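Local coordinates for endo-1,4-beta-xylanase (Pseudoalteromonas haloplanktis, PDB 1H12), which cleaves internal beta-1,4 linkages of xylan as a cold-adapted family 8 glycoside hydrolase and may also act on beta-1,4-glucans, at residues S35-M40 and T85-L90; N39-N44 and Q48-Y53; L99-K104 and G164-Y169; E147-A152 and I173-T178. All coordinates share one frame; numbering follows the deposited sequence. Where two conformers were deposited one is given.

Contact 1: S35-M40 and T85-L90; sequences STFDNM and TAAVML
F37 carries this contact from the side of 35-40, reaching over to A86, A87 and L90 near the C-terminal end of helix 77-89. Everything that passes between the two segments is apolar. The aliphatic part lies at the root of the phenyl group: the CD1 methyl of L90 sits 3.6 Å from F37 CB and also touches CG and CD2, as the two side chains lie alongside, pointing opposite ways. The aromatic part lies further out, where F37 CE2 comes within 3.7 Å of A87 CA and 4.2 Å of A87 CB. With CG turned anti to the amide nitrogen (chi1 -175°), the ring is carried out from helix 29-40, and the two small alanines let its far end come close to the opposing main chain. Beyond the pair, the F41 ring stacks on F37, and E95 and K92 touch it too. Replacing F37 with an alanine would probably open a gap against A86 and A87 and take the ring atoms CG and CD2 away from L90 CD1, leaving only CB against it. The contact joins helices 29-40 and 77-89 by apolar packing, consistent with the (alpha/alpha)6 barrel of family 8 glycoside hydrolases.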
# COMPACT_ATOMS: atom_id res chain seq x y z
N SER A 35 11.74 -15.13 7.31
CA SER A 35 12.37 -14.43 8.45
C SER A 35 11.94 -12.96 8.54
O SER A 35 11.89 -12.42 9.62
CB SER A 35 13.92 -14.51 8.34
OG SER A 35 14.40 -13.83 7.22
N THR A 36 11.65 -12.34 7.41
CA THR A 36 11.16 -10.97 7.40
C THR A 36 9.85 -10.93 8.22
O THR A 36 9.69 -10.07 9.09
CB THR A 36 10.98 -10.48 6.00
OG1 THR A 36 12.26 -10.43 5.31
CG2 THR A 36 10.40 -9.11 5.94
N PHE A 37 8.92 -11.82 7.92
CA PHE A 37 7.68 -11.83 8.66
C PHE A 37 7.95 -12.15 10.12
O PHE A 37 7.43 -11.48 11.03
CB PHE A 37 6.68 -12.85 8.07
CG PHE A 37 5.35 -12.80 8.74
CD1 PHE A 37 5.10 -13.50 9.91
CD2 PHE A 37 4.33 -12.03 8.21
CE1 PHE A 37 3.86 -13.37 10.56
CE2 PHE A 37 3.11 -11.93 8.80
CZ PHE A 37 2.86 -12.60 10.00
N ASP A 38 8.77 -13.15 10.39
CA ASP A 38 9.00 -13.55 11.78
C ASP A 38 9.60 -12.47 12.60
O ASP A 38 9.29 -12.33 13.78
CB ASP A 38 9.91 -14.77 11.81
CG ASP A 38 9.21 -16.05 11.33
OD1 ASP A 38 7.98 -16.03 11.14
OD2 ASP A 38 9.93 -17.04 11.06
N ASN A 39 10.49 -11.69 12.00
CA ASN A 39 11.10 -10.60 12.76
C ASN A 39 10.18 -9.41 12.94
O ASN A 39 10.18 -8.75 13.97
CB ASN A 39 12.39 -10.12 12.05
CG ASN A 39 13.49 -11.13 12.07
OD1 ASN A 39 13.53 -11.97 12.91
ND2 ASN A 39 14.44 -10.99 11.07
N MET A 40 9.35 -9.12 11.92
CA MET A 40 8.38 -8.03 12.04
C MET A 40 7.30 -8.36 13.08
O MET A 40 6.79 -7.47 13.75
CB MET A 40 7.79 -7.73 10.69
CG MET A 40 6.69 -6.66 10.72
SD MET A 40 6.17 -6.28 9.04
CE MET A 40 4.63 -5.45 9.36
N THR A 85 -2.58 -7.84 5.40
CA THR A 85 -2.32 -8.32 4.06
C THR A 85 -1.10 -9.25 4.05
O THR A 85 -1.12 -10.32 3.46
CB THR A 85 -2.17 -7.14 3.10
OG1 THR A 85 -3.37 -6.38 3.09
CG2 THR A 85 -1.90 -7.60 1.69
N ALA A 86 -0.04 -8.84 4.73
CA ALA A 86 1.12 -9.69 4.81
C ALA A 86 0.80 -11.02 5.46
O ALA A 86 1.23 -12.09 5.02
CB ALA A 86 2.24 -8.97 5.57
N ALA A 87 0.05 -10.96 6.56
CA ALA A 87 -0.30 -12.19 7.29
C ALA A 87 -1.08 -13.16 6.41
O ALA A 87 -0.80 -14.35 6.40
CB ALA A 87 -1.07 -11.80 8.56
N VAL A 88 -2.11 -12.68 5.68
CA VAL A 88 -2.90 -13.62 4.89
C VAL A 88 -2.06 -14.24 3.79
O VAL A 88 -2.23 -15.42 3.46
CB VAL A 88 -4.22 -13.03 4.39
CG1 VAL A 88 -4.07 -11.96 3.33
CG2 VAL A 88 -5.15 -14.13 3.90
N MET A 89 -1.13 -13.50 3.20
CA MET A 89 -0.31 -14.06 2.14
C MET A 89 0.58 -15.20 2.63
O MET A 89 0.92 -16.10 1.85
CB MET A 89 0.55 -12.99 1.48
CG MET A 89 -0.25 -11.92 0.72
SD MET A 89 -1.38 -12.63 -0.49
CE MET A 89 -2.39 -11.21 -0.76
N LEU A 90 0.99 -15.16 3.89
CA LEU A 90 1.85 -16.20 4.47
C LEU A 90 1.09 -17.18 5.34
O LEU A 90 1.71 -18.05 5.98
CB LEU A 90 3.02 -15.56 5.19
CG LEU A 90 3.99 -14.79 4.30
CD1 LEU A 90 5.08 -14.19 5.11
CD2 LEU A 90 4.59 -15.63 3.18

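Contact 2: N39-N44 and Q48-Y53; sequences NMFGYN and QLYYPY
F41 and Y50 meet with their side chains at about a right angle: F41 CD2 lies over one face of the tyrosine ring, 3.4 Å from Y50 CG and displaced toward the rim. The ring planes are 44° apart, an oblique meeting. Beyond them, L99 and E95 of helix 93-107 touch both rings, and Y50 OH bonds to N98.

The Q48 side chain is fully extended, its CG anti to the backbone nitrogen (chi1 177°). Q48 CG passes 3.1 Å from G42 O, and the amide ends beside Y43, whose CD1 is 3.4 Å from Q48 NE2. Ring and amide planes are only 25° apart. What fixes the rotation of this amide is a nearly straight 2.8 Å bond from Q48 NE2 to Y50 O, in the amide plane, together with N45 N, which donates to OE1.

Here the chain leaves helix 29-40, turns through an inverse gamma turn centred on Y43 and enters strand 50-55, an outermost strand of the antiparallel five-stranded sheet. M40 O, near the end of the helix, takes L49 N at 2.9 Å and, weakly, Y50 N.

N44 points its amide back at both sides of this turn. N44 ND2 gives a bond of 2.9 Å to a lone pair of N39 O, while N44 OD1 accepts Q48 N at 3.1 Å as well as T46 N. The M40 and L49 side chains meet at a slant, M40 CG 4.0 Å from L49 CB; elsewhere Y43 OH approaches the ring of P52.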
# COMPACT_ATOMS: atom_id res chain seq x y z
N ASN A 39 10.49 -11.69 12.00
CA ASN A 39 11.10 -10.60 12.76
C ASN A 39 10.18 -9.41 12.94
O ASN A 39 10.18 -8.75 13.97
CB ASN A 39 12.39 -10.12 12.05
CG ASN A 39 13.49 -11.13 12.07
OD1 ASN A 39 13.53 -11.97 12.91
ND2 ASN A 39 14.44 -10.99 11.07
N MET A 40 9.35 -9.12 11.92
CA MET A 40 8.38 -8.03 12.04
C MET A 40 7.30 -8.36 13.08
O MET A 40 6.79 -7.47 13.75
CB MET A 40 7.79 -7.73 10.69
CG MET A 40 6.69 -6.66 10.72
SD MET A 40 6.17 -6.28 9.04
CE MET A 40 4.63 -5.45 9.36
N PHE A 41 6.92 -9.64 13.17
CA PHE A 41 5.85 -10.12 14.01
C PHE A 41 6.36 -10.80 15.30
O PHE A 41 5.57 -11.28 16.05
CB PHE A 41 4.90 -11.00 13.23
CG PHE A 41 4.00 -10.21 12.28
CD1 PHE A 41 4.50 -9.74 11.07
CD2 PHE A 41 2.69 -9.94 12.60
CE1 PHE A 41 3.69 -9.04 10.23
CE2 PHE A 41 1.88 -9.24 11.74
CZ PHE A 41 2.35 -8.77 10.59
N GLY A 42 7.63 -10.71 15.57
CA GLY A 42 8.21 -11.34 16.75
C GLY A 42 8.47 -10.30 17.82
O GLY A 42 8.62 -9.11 17.55
N TYR A 43 8.58 -10.77 19.06
CA TYR A 43 8.71 -9.87 20.19
C TYR A 43 10.18 -9.56 20.46
O TYR A 43 10.72 -9.82 21.56
CB TYR A 43 8.00 -10.43 21.42
CG TYR A 43 6.48 -10.56 21.30
CD1 TYR A 43 5.74 -9.90 20.36
CD2 TYR A 43 5.83 -11.25 22.27
CE1 TYR A 43 4.39 -10.04 20.27
CE2 TYR A 43 4.45 -11.39 22.26
CZ TYR A 43 3.73 -10.75 21.22
OH TYR A 43 2.41 -10.88 21.15
N ASN A 44 10.82 -8.86 19.56
CA ASN A 44 12.25 -8.55 19.61
C ASN A 44 12.60 -7.10 19.78
O ASN A 44 13.77 -6.78 20.05
CB ASN A 44 12.95 -9.10 18.36
CG ASN A 44 12.30 -8.60 17.06
OD1 ASN A 44 12.28 -7.36 16.81
ND2 ASN A 44 11.74 -9.53 16.27
N GLN A 48 10.60 -5.49 15.08
CA GLN A 48 9.22 -5.69 15.45
C GLN A 48 8.36 -4.46 15.16
O GLN A 48 8.65 -3.33 15.58
CB GLN A 48 9.17 -5.99 16.95
CG GLN A 48 7.77 -6.15 17.51
CD GLN A 48 7.75 -6.42 19.02
OE1 GLN A 48 8.81 -6.37 19.70
NE2 GLN A 48 6.57 -6.68 19.54
N LEU A 49 7.19 -4.74 14.54
CA LEU A 49 6.14 -3.75 14.37
C LEU A 49 4.79 -4.18 15.01
O LEU A 49 3.90 -3.35 15.14
CB LEU A 49 5.91 -3.41 12.89
CG LEU A 49 7.05 -2.61 12.28
CD1 LEU A 49 6.89 -2.48 10.79
CD2 LEU A 49 7.16 -1.25 12.95
N TYR A 50 4.65 -5.46 15.30
CA TYR A 50 3.42 -6.06 15.78
C TYR A 50 3.45 -6.16 17.29
O TYR A 50 4.30 -6.86 17.84
CB TYR A 50 3.34 -7.45 15.15
CG TYR A 50 2.31 -8.45 15.64
CD1 TYR A 50 2.70 -9.57 16.41
CD2 TYR A 50 1.01 -8.41 15.19
CE1 TYR A 50 1.81 -10.56 16.70
CE2 TYR A 50 0.13 -9.42 15.50
CZ TYR A 50 0.52 -10.50 16.29
OH TYR A 50 -0.40 -11.49 16.59
N TYR A 51 2.56 -5.44 17.97
CA TYR A 51 2.55 -5.32 19.41
C TYR A 51 1.19 -5.65 19.99
O TYR A 51 0.15 -5.29 19.44
CB TYR A 51 2.90 -3.88 19.82
CG TYR A 51 4.35 -3.54 19.61
CD1 TYR A 51 4.84 -3.17 18.39
CD2 TYR A 51 5.25 -3.63 20.69
CE1 TYR A 51 6.19 -2.90 18.21
CE2 TYR A 51 6.60 -3.36 20.49
CZ TYR A 51 7.07 -3.00 19.25
OH TYR A 51 8.40 -2.73 19.03
N PRO A 52 1.18 -6.32 21.14
CA PRO A 52 -0.09 -6.56 21.83
C PRO A 52 -0.62 -5.33 22.51
O PRO A 52 0.13 -4.47 23.00
CB PRO A 52 0.32 -7.65 22.87
CG PRO A 52 1.73 -7.36 23.18
CD PRO A 52 2.35 -6.86 21.86
N TYR A 53 -1.94 -5.26 22.58
CA TYR A 53 -2.68 -4.24 23.33
C TYR A 53 -3.46 -4.96 24.44
O TYR A 53 -4.22 -5.90 24.18
CB TYR A 53 -3.66 -3.50 22.42
CG TYR A 53 -4.50 -2.49 23.14
CD1 TYR A 53 -3.91 -1.44 23.83
CD2 TYR A 53 -5.85 -2.60 23.18
CE1 TYR A 53 -4.68 -0.56 24.55
CE2 TYR A 53 -6.65 -1.70 23.88
CZ TYR A 53 -6.04 -0.69 24.58
OH TYR A 53 -6.79 0.25 25.34

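Contact 3: L99-K104 and G164-Y169; sequences LWRFAK and GEFNYY
R101 and E165 form a side-on, two-nitrogen salt bridge. R101 NE reaches E165 OE2 at 2.8 Å and R101 NH2 reaches E165 OE1 at 2.9 Å, the latter bond practically straight. Both oxygens use their syn lone pairs, and the guanidinium and carboxylate planes lie 3° apart. A bend at chi3 (-53°) in the otherwise extended arginine chain presents this NE edge to the glutamate.

Next to the bridge, W100 meets F166 edge to face. W100 CD1 stands over the centre of the phenyl ring, 3.6 Å from F166 CD1, with the five-membered ring tilted 63° to the phenyl plane. The opposite face of F166 is covered by E165 CG, and R101 CB comes in at the ring edge, 3.8 Å from F166 CZ. The phenylalanine is thus enclosed on both faces and at one edge.

A second shell sets these groups in place. R101 NH1 bonds to N98 OD1 and K60 O. D171 takes W100 NE1 on one carboxylate oxygen and K104 NZ on the other. N167, the N-cap of helix 168-182, bonds through OD1 to N170 N; F166 directly precedes it. The loop leading into helix 168-182 packs here on helix 93-107 of the (alpha/alpha)6 barrel.

A leucine in place of R101 would probably leave the E165 carboxylate without its charged mate and free to turn. With both oxygens held in plane, the bridge is directional as well as electrostatic, and it is likely to keep E165 ionised beside a buried aromatic pair.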
# COMPACT_ATOMS: atom_id res chain seq x y z
N LEU A 99 -4.82 -8.57 14.56
CA LEU A 99 -4.85 -7.24 13.96
C LEU A 99 -6.27 -6.84 13.58
O LEU A 99 -6.66 -5.68 13.79
CB LEU A 99 -3.96 -7.20 12.71
CG LEU A 99 -2.45 -7.31 12.96
CD1 LEU A 99 -1.75 -7.35 11.61
CD2 LEU A 99 -1.92 -6.16 13.79
N TRP A 100 -7.04 -7.73 12.98
CA TRP A 100 -8.40 -7.38 12.55
C TRP A 100 -9.30 -7.10 13.77
O TRP A 100 -10.09 -6.17 13.76
CB TRP A 100 -8.98 -8.46 11.64
CG TRP A 100 -10.37 -8.19 11.18
CD1 TRP A 100 -11.41 -9.03 11.29
CD2 TRP A 100 -10.90 -6.97 10.62
NE1 TRP A 100 -12.56 -8.43 10.84
CE2 TRP A 100 -12.26 -7.17 10.42
CE3 TRP A 100 -10.36 -5.71 10.25
CZ2 TRP A 100 -13.10 -6.14 9.96
CZ3 TRP A 100 -11.18 -4.73 9.78
CH2 TRP A 100 -12.55 -4.93 9.64
N ARG A 101 -9.10 -7.88 14.85
CA ARG A 101 -9.88 -7.64 16.03
C ARG A 101 -9.68 -6.22 16.54
O ARG A 101 -10.61 -5.53 16.97
CB ARG A 101 -9.51 -8.65 17.13
CG ARG A 101 -10.53 -8.75 18.26
CD ARG A 101 -10.08 -9.64 19.43
NE ARG A 101 -9.66 -10.94 18.94
CZ ARG A 101 -8.41 -11.36 18.79
NH1 ARG A 101 -7.39 -10.74 19.36
NH2 ARG A 101 -8.18 -12.47 18.07
N PHE A 102 -8.41 -5.77 16.53
CA PHE A 102 -8.09 -4.41 16.96
C PHE A 102 -8.74 -3.38 16.07
O PHE A 102 -9.31 -2.38 16.53
CB PHE A 102 -6.58 -4.24 16.92
CG PHE A 102 -6.10 -2.89 17.42
CD1 PHE A 102 -6.08 -1.76 16.59
CD2 PHE A 102 -5.68 -2.75 18.73
CE1 PHE A 102 -5.69 -0.56 17.07
CE2 PHE A 102 -5.27 -1.51 19.20
CZ PHE A 102 -5.29 -0.43 18.37
N ALA A 103 -8.65 -3.57 14.77
CA ALA A 103 -9.19 -2.59 13.82
C ALA A 103 -10.70 -2.45 14.02
O ALA A 103 -11.21 -1.32 14.11
CB ALA A 103 -8.88 -3.02 12.39
N LYS A 104 -11.40 -3.57 14.05
CA LYS A 104 -12.83 -3.53 14.13
C LYS A 104 -13.32 -2.93 15.45
O LYS A 104 -14.31 -2.22 15.49
CB LYS A 104 -13.39 -4.94 13.84
CG LYS A 104 -14.82 -5.06 13.63
CD LYS A 104 -15.19 -6.56 13.19
CE LYS A 104 -16.64 -6.67 12.99
NZ LYS A 104 -16.94 -8.04 12.71
N GLY A 164 -14.93 -19.37 11.97
CA GLY A 164 -14.13 -19.11 13.16
C GLY A 164 -14.56 -17.86 13.88
O GLY A 164 -15.71 -17.46 13.90
N GLU A 165 -13.56 -17.18 14.47
CA GLU A 165 -13.84 -15.94 15.16
C GLU A 165 -14.57 -14.93 14.29
O GLU A 165 -15.46 -14.26 14.75
CB GLU A 165 -12.53 -15.34 15.69
CG GLU A 165 -12.74 -14.02 16.42
CD GLU A 165 -11.51 -13.42 17.11
OE1 GLU A 165 -10.39 -13.90 16.87
OE2 GLU A 165 -11.72 -12.37 17.81
N PHE A 166 -14.12 -14.81 13.04
CA PHE A 166 -14.65 -13.83 12.11
C PHE A 166 -15.33 -14.45 10.93
O PHE A 166 -14.84 -15.45 10.35
CB PHE A 166 -13.52 -12.93 11.60
CG PHE A 166 -12.88 -12.15 12.69
CD1 PHE A 166 -13.56 -11.13 13.29
CD2 PHE A 166 -11.61 -12.40 13.11
CE1 PHE A 166 -13.01 -10.40 14.30
CE2 PHE A 166 -11.04 -11.67 14.15
CZ PHE A 166 -11.71 -10.68 14.73
N ASN A 167 -16.41 -13.79 10.52
CA ASN A 167 -16.98 -14.03 9.18
C ASN A 167 -16.26 -13.02 8.30
O ASN A 167 -16.71 -11.89 8.12
CB ASN A 167 -18.48 -13.83 9.17
CG ASN A 167 -19.09 -14.28 7.88
OD1 ASN A 167 -18.53 -14.09 6.82
ND2 ASN A 167 -20.26 -14.89 7.97
N TYR A 168 -15.06 -13.40 7.84
CA TYR A 168 -14.24 -12.53 7.05
C TYR A 168 -14.99 -11.99 5.86
O TYR A 168 -14.82 -10.81 5.48
CB TYR A 168 -12.99 -13.22 6.57
CG TYR A 168 -12.10 -13.85 7.62
CD1 TYR A 168 -11.36 -13.08 8.53
CD2 TYR A 168 -11.98 -15.22 7.69
CE1 TYR A 168 -10.52 -13.67 9.44
CE2 TYR A 168 -11.12 -15.81 8.61
CZ TYR A 168 -10.41 -15.04 9.49
OH TYR A 168 -9.59 -15.67 10.41
N TYR A 169 -15.76 -12.84 5.19
CA TYR A 169 -16.45 -12.44 3.98
C TYR A 169 -17.45 -11.34 4.28
O TYR A 169 -17.50 -10.33 3.57
CB TYR A 169 -17.13 -13.65 3.33
CG TYR A 169 -17.68 -13.29 1.96
CD1 TYR A 169 -16.85 -13.14 0.89
CD2 TYR A 169 -19.02 -13.02 1.77
CE1 TYR A 169 -17.34 -12.73 -0.36
CE2 TYR A 169 -19.52 -12.62 0.58
CZ TYR A 169 -18.67 -12.48 -0.51
OH TYR A 169 -19.19 -12.05 -1.72

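Contact 4: E147-A152 and I173-T178; sequences EYFAFA and ITMLNT
Alongside A150 and M175, which touch across the contact, the shortest polar bond of the two segments stays inside one helix, 2.8 Å from A152 N to Y148 O; no hydrogen bond crosses between the segments, which meet through apolar side chains. A150 CB is the centre of the meeting. A150 CB lies 3.8 Å from M175 CG and 3.7 Å from L176 CD2, and the small methyl lets the backbones approach until the CA atoms of A150 and M175 are 5.6 Å apart.

These two helices, 143-160 and 168-182, follow one another in the chain and run nearly antiparallel, their segment axes 8.7 Å apart at a crossing angle of -152°: an antiparallel helix pair joined by a short link, consistent with the (alpha/alpha)6 barrel of family 8.

M175 leaves its helix with CG anti to the backbone nitrogen, then folds at chi2 (69°) and chi3 (63°), which brings M175 CE round to F149 CB at 3.7 Å. M175 CE also reaches the aromatic ring obliquely, 4.0 Å from F149 CD2, as the two side chains pass at a slant. Y122 touches both F149 and M175 from outside the pair. On the other flank F212 of helix 206-215 covers A150 and L176 together.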
# COMPACT_ATOMS: atom_id res chain seq x y z
N GLU A 147 -9.24 0.12 1.71
CA GLU A 147 -9.00 -0.70 0.54
C GLU A 147 -8.25 -1.98 0.87
O GLU A 147 -8.63 -3.08 0.43
CB GLU A 147 -8.26 0.08 -0.55
CG GLU A 147 -9.03 1.26 -1.10
CD GLU A 147 -8.35 1.95 -2.24
OE1 GLU A 147 -7.11 2.27 -2.03
OE2 GLU A 147 -8.92 2.17 -3.30
N TYR A 148 -7.13 -1.85 1.59
CA TYR A 148 -6.35 -3.02 1.98
C TYR A 148 -7.12 -3.90 2.96
O TYR A 148 -6.99 -5.12 2.91
CB TYR A 148 -4.98 -2.63 2.53
CG TYR A 148 -3.89 -2.48 1.50
CD1 TYR A 148 -3.12 -3.57 1.14
CD2 TYR A 148 -3.62 -1.26 0.89
CE1 TYR A 148 -2.07 -3.45 0.28
CE2 TYR A 148 -2.58 -1.14 -0.02
CZ TYR A 148 -1.79 -2.25 -0.31
OH TYR A 148 -0.72 -2.16 -1.17
N PHE A 149 -7.91 -3.32 3.90
CA PHE A 149 -8.68 -4.16 4.77
C PHE A 149 -9.62 -5.04 3.98
O PHE A 149 -9.75 -6.25 4.24
CB PHE A 149 -9.54 -3.35 5.78
CG PHE A 149 -8.81 -2.67 6.93
CD1 PHE A 149 -7.86 -3.33 7.70
CD2 PHE A 149 -9.17 -1.39 7.32
CE1 PHE A 149 -7.29 -2.73 8.79
CE2 PHE A 149 -8.60 -0.79 8.43
CZ PHE A 149 -7.65 -1.47 9.16
N ALA A 150 -10.35 -4.44 3.01
CA ALA A 150 -11.28 -5.24 2.20
C ALA A 150 -10.56 -6.34 1.45
O ALA A 150 -11.01 -7.49 1.41
CB ALA A 150 -12.01 -4.34 1.24
N PHE A 151 -9.45 -5.98 0.83
CA PHE A 151 -8.62 -6.93 0.11
C PHE A 151 -8.20 -8.09 1.03
O PHE A 151 -8.33 -9.27 0.69
CB PHE A 151 -7.41 -6.22 -0.48
CG PHE A 151 -6.48 -7.14 -1.22
CD1 PHE A 151 -6.78 -7.65 -2.48
CD2 PHE A 151 -5.27 -7.51 -0.66
CE1 PHE A 151 -5.97 -8.51 -3.14
CE2 PHE A 151 -4.41 -8.36 -1.30
CZ PHE A 151 -4.76 -8.88 -2.55
N ALA A 152 -7.62 -7.75 2.17
CA ALA A 152 -7.13 -8.76 3.07
C ALA A 152 -8.22 -9.67 3.59
O ALA A 152 -8.05 -10.90 3.68
CB ALA A 152 -6.38 -8.07 4.22
N ILE A 173 -17.40 -7.51 2.73
CA ILE A 173 -18.46 -6.89 1.98
C ILE A 173 -18.92 -5.61 2.66
O ILE A 173 -19.20 -4.61 2.00
CB ILE A 173 -19.64 -7.85 1.71
CG1 ILE A 173 -19.13 -9.07 0.90
CG2 ILE A 173 -20.81 -7.15 1.08
CD1 ILE A 173 -18.50 -8.77 -0.33
N THR A 174 -18.97 -5.60 4.00
CA THR A 174 -19.26 -4.41 4.73
C THR A 174 -18.22 -3.33 4.41
O THR A 174 -18.58 -2.16 4.19
CB THR A 174 -19.29 -4.71 6.23
OG1 THR A 174 -20.37 -5.63 6.48
CG2 THR A 174 -19.50 -3.47 7.07
N MET A 175 -16.95 -3.70 4.41
CA MET A 175 -15.88 -2.76 4.09
C MET A 175 -16.02 -2.22 2.67
O MET A 175 -15.87 -1.01 2.45
CB MET A 175 -14.52 -3.45 4.27
CG MET A 175 -13.35 -2.51 4.25
SD MET A 175 -13.23 -1.39 5.67
CE MET A 175 -12.99 -2.60 6.98
N LEU A 176 -16.31 -3.07 1.69
CA LEU A 176 -16.52 -2.60 0.30
C LEU A 176 -17.68 -1.61 0.23
O LEU A 176 -17.60 -0.61 -0.47
CB LEU A 176 -16.76 -3.77 -0.63
CG LEU A 176 -15.58 -4.68 -0.89
CD1 LEU A 176 -16.02 -5.80 -1.85
CD2 LEU A 176 -14.41 -3.94 -1.50
N ASN A 177 -18.76 -1.93 0.96
CA ASN A 177 -19.90 -0.97 0.92
C ASN A 177 -19.53 0.35 1.54
O ASN A 177 -19.94 1.40 1.05
CB ASN A 177 -21.07 -1.61 1.66
CG ASN A 177 -21.75 -2.70 0.83
OD1 ASN A 177 -21.50 -2.85 -0.32
ND2 ASN A 177 -22.53 -3.52 1.51
N THR A 178 -18.73 0.31 2.63
CA THR A 178 -18.23 1.54 3.20
C THR A 178 -17.39 2.34 2.22
O THR A 178 -17.51 3.56 2.11
CB THR A 178 -17.48 1.24 4.50
OG1 THR A 178 -18.44 0.78 5.46
CG2 THR A 178 -16.72 2.44 5.04

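How the contacts relate
Contacts 1 and 2 start from the same piece of chain, sharing N39 and M40, with centres 11 Å apart. Contacts 3 and 4 lie 12 Å apart and both use helix 168-182; W100 CH2 of contact 3 touches M175 CE of contact 4 at 3.6 Å. The two pairs are joined where Y50 CD2 of contact 2 meets L99 CD2 of contact 3 at 4.0 Å, and where M89 CE of contact 1 meets F151 CE2 of contact 4 at 3.5 Å. Contacts 2 and 4 do not touch. The L49 side chain of contact 2 is about 12 Å from the bound xylose, which sits in a pocket formed by Q327, G341, E342, Y378 and N382.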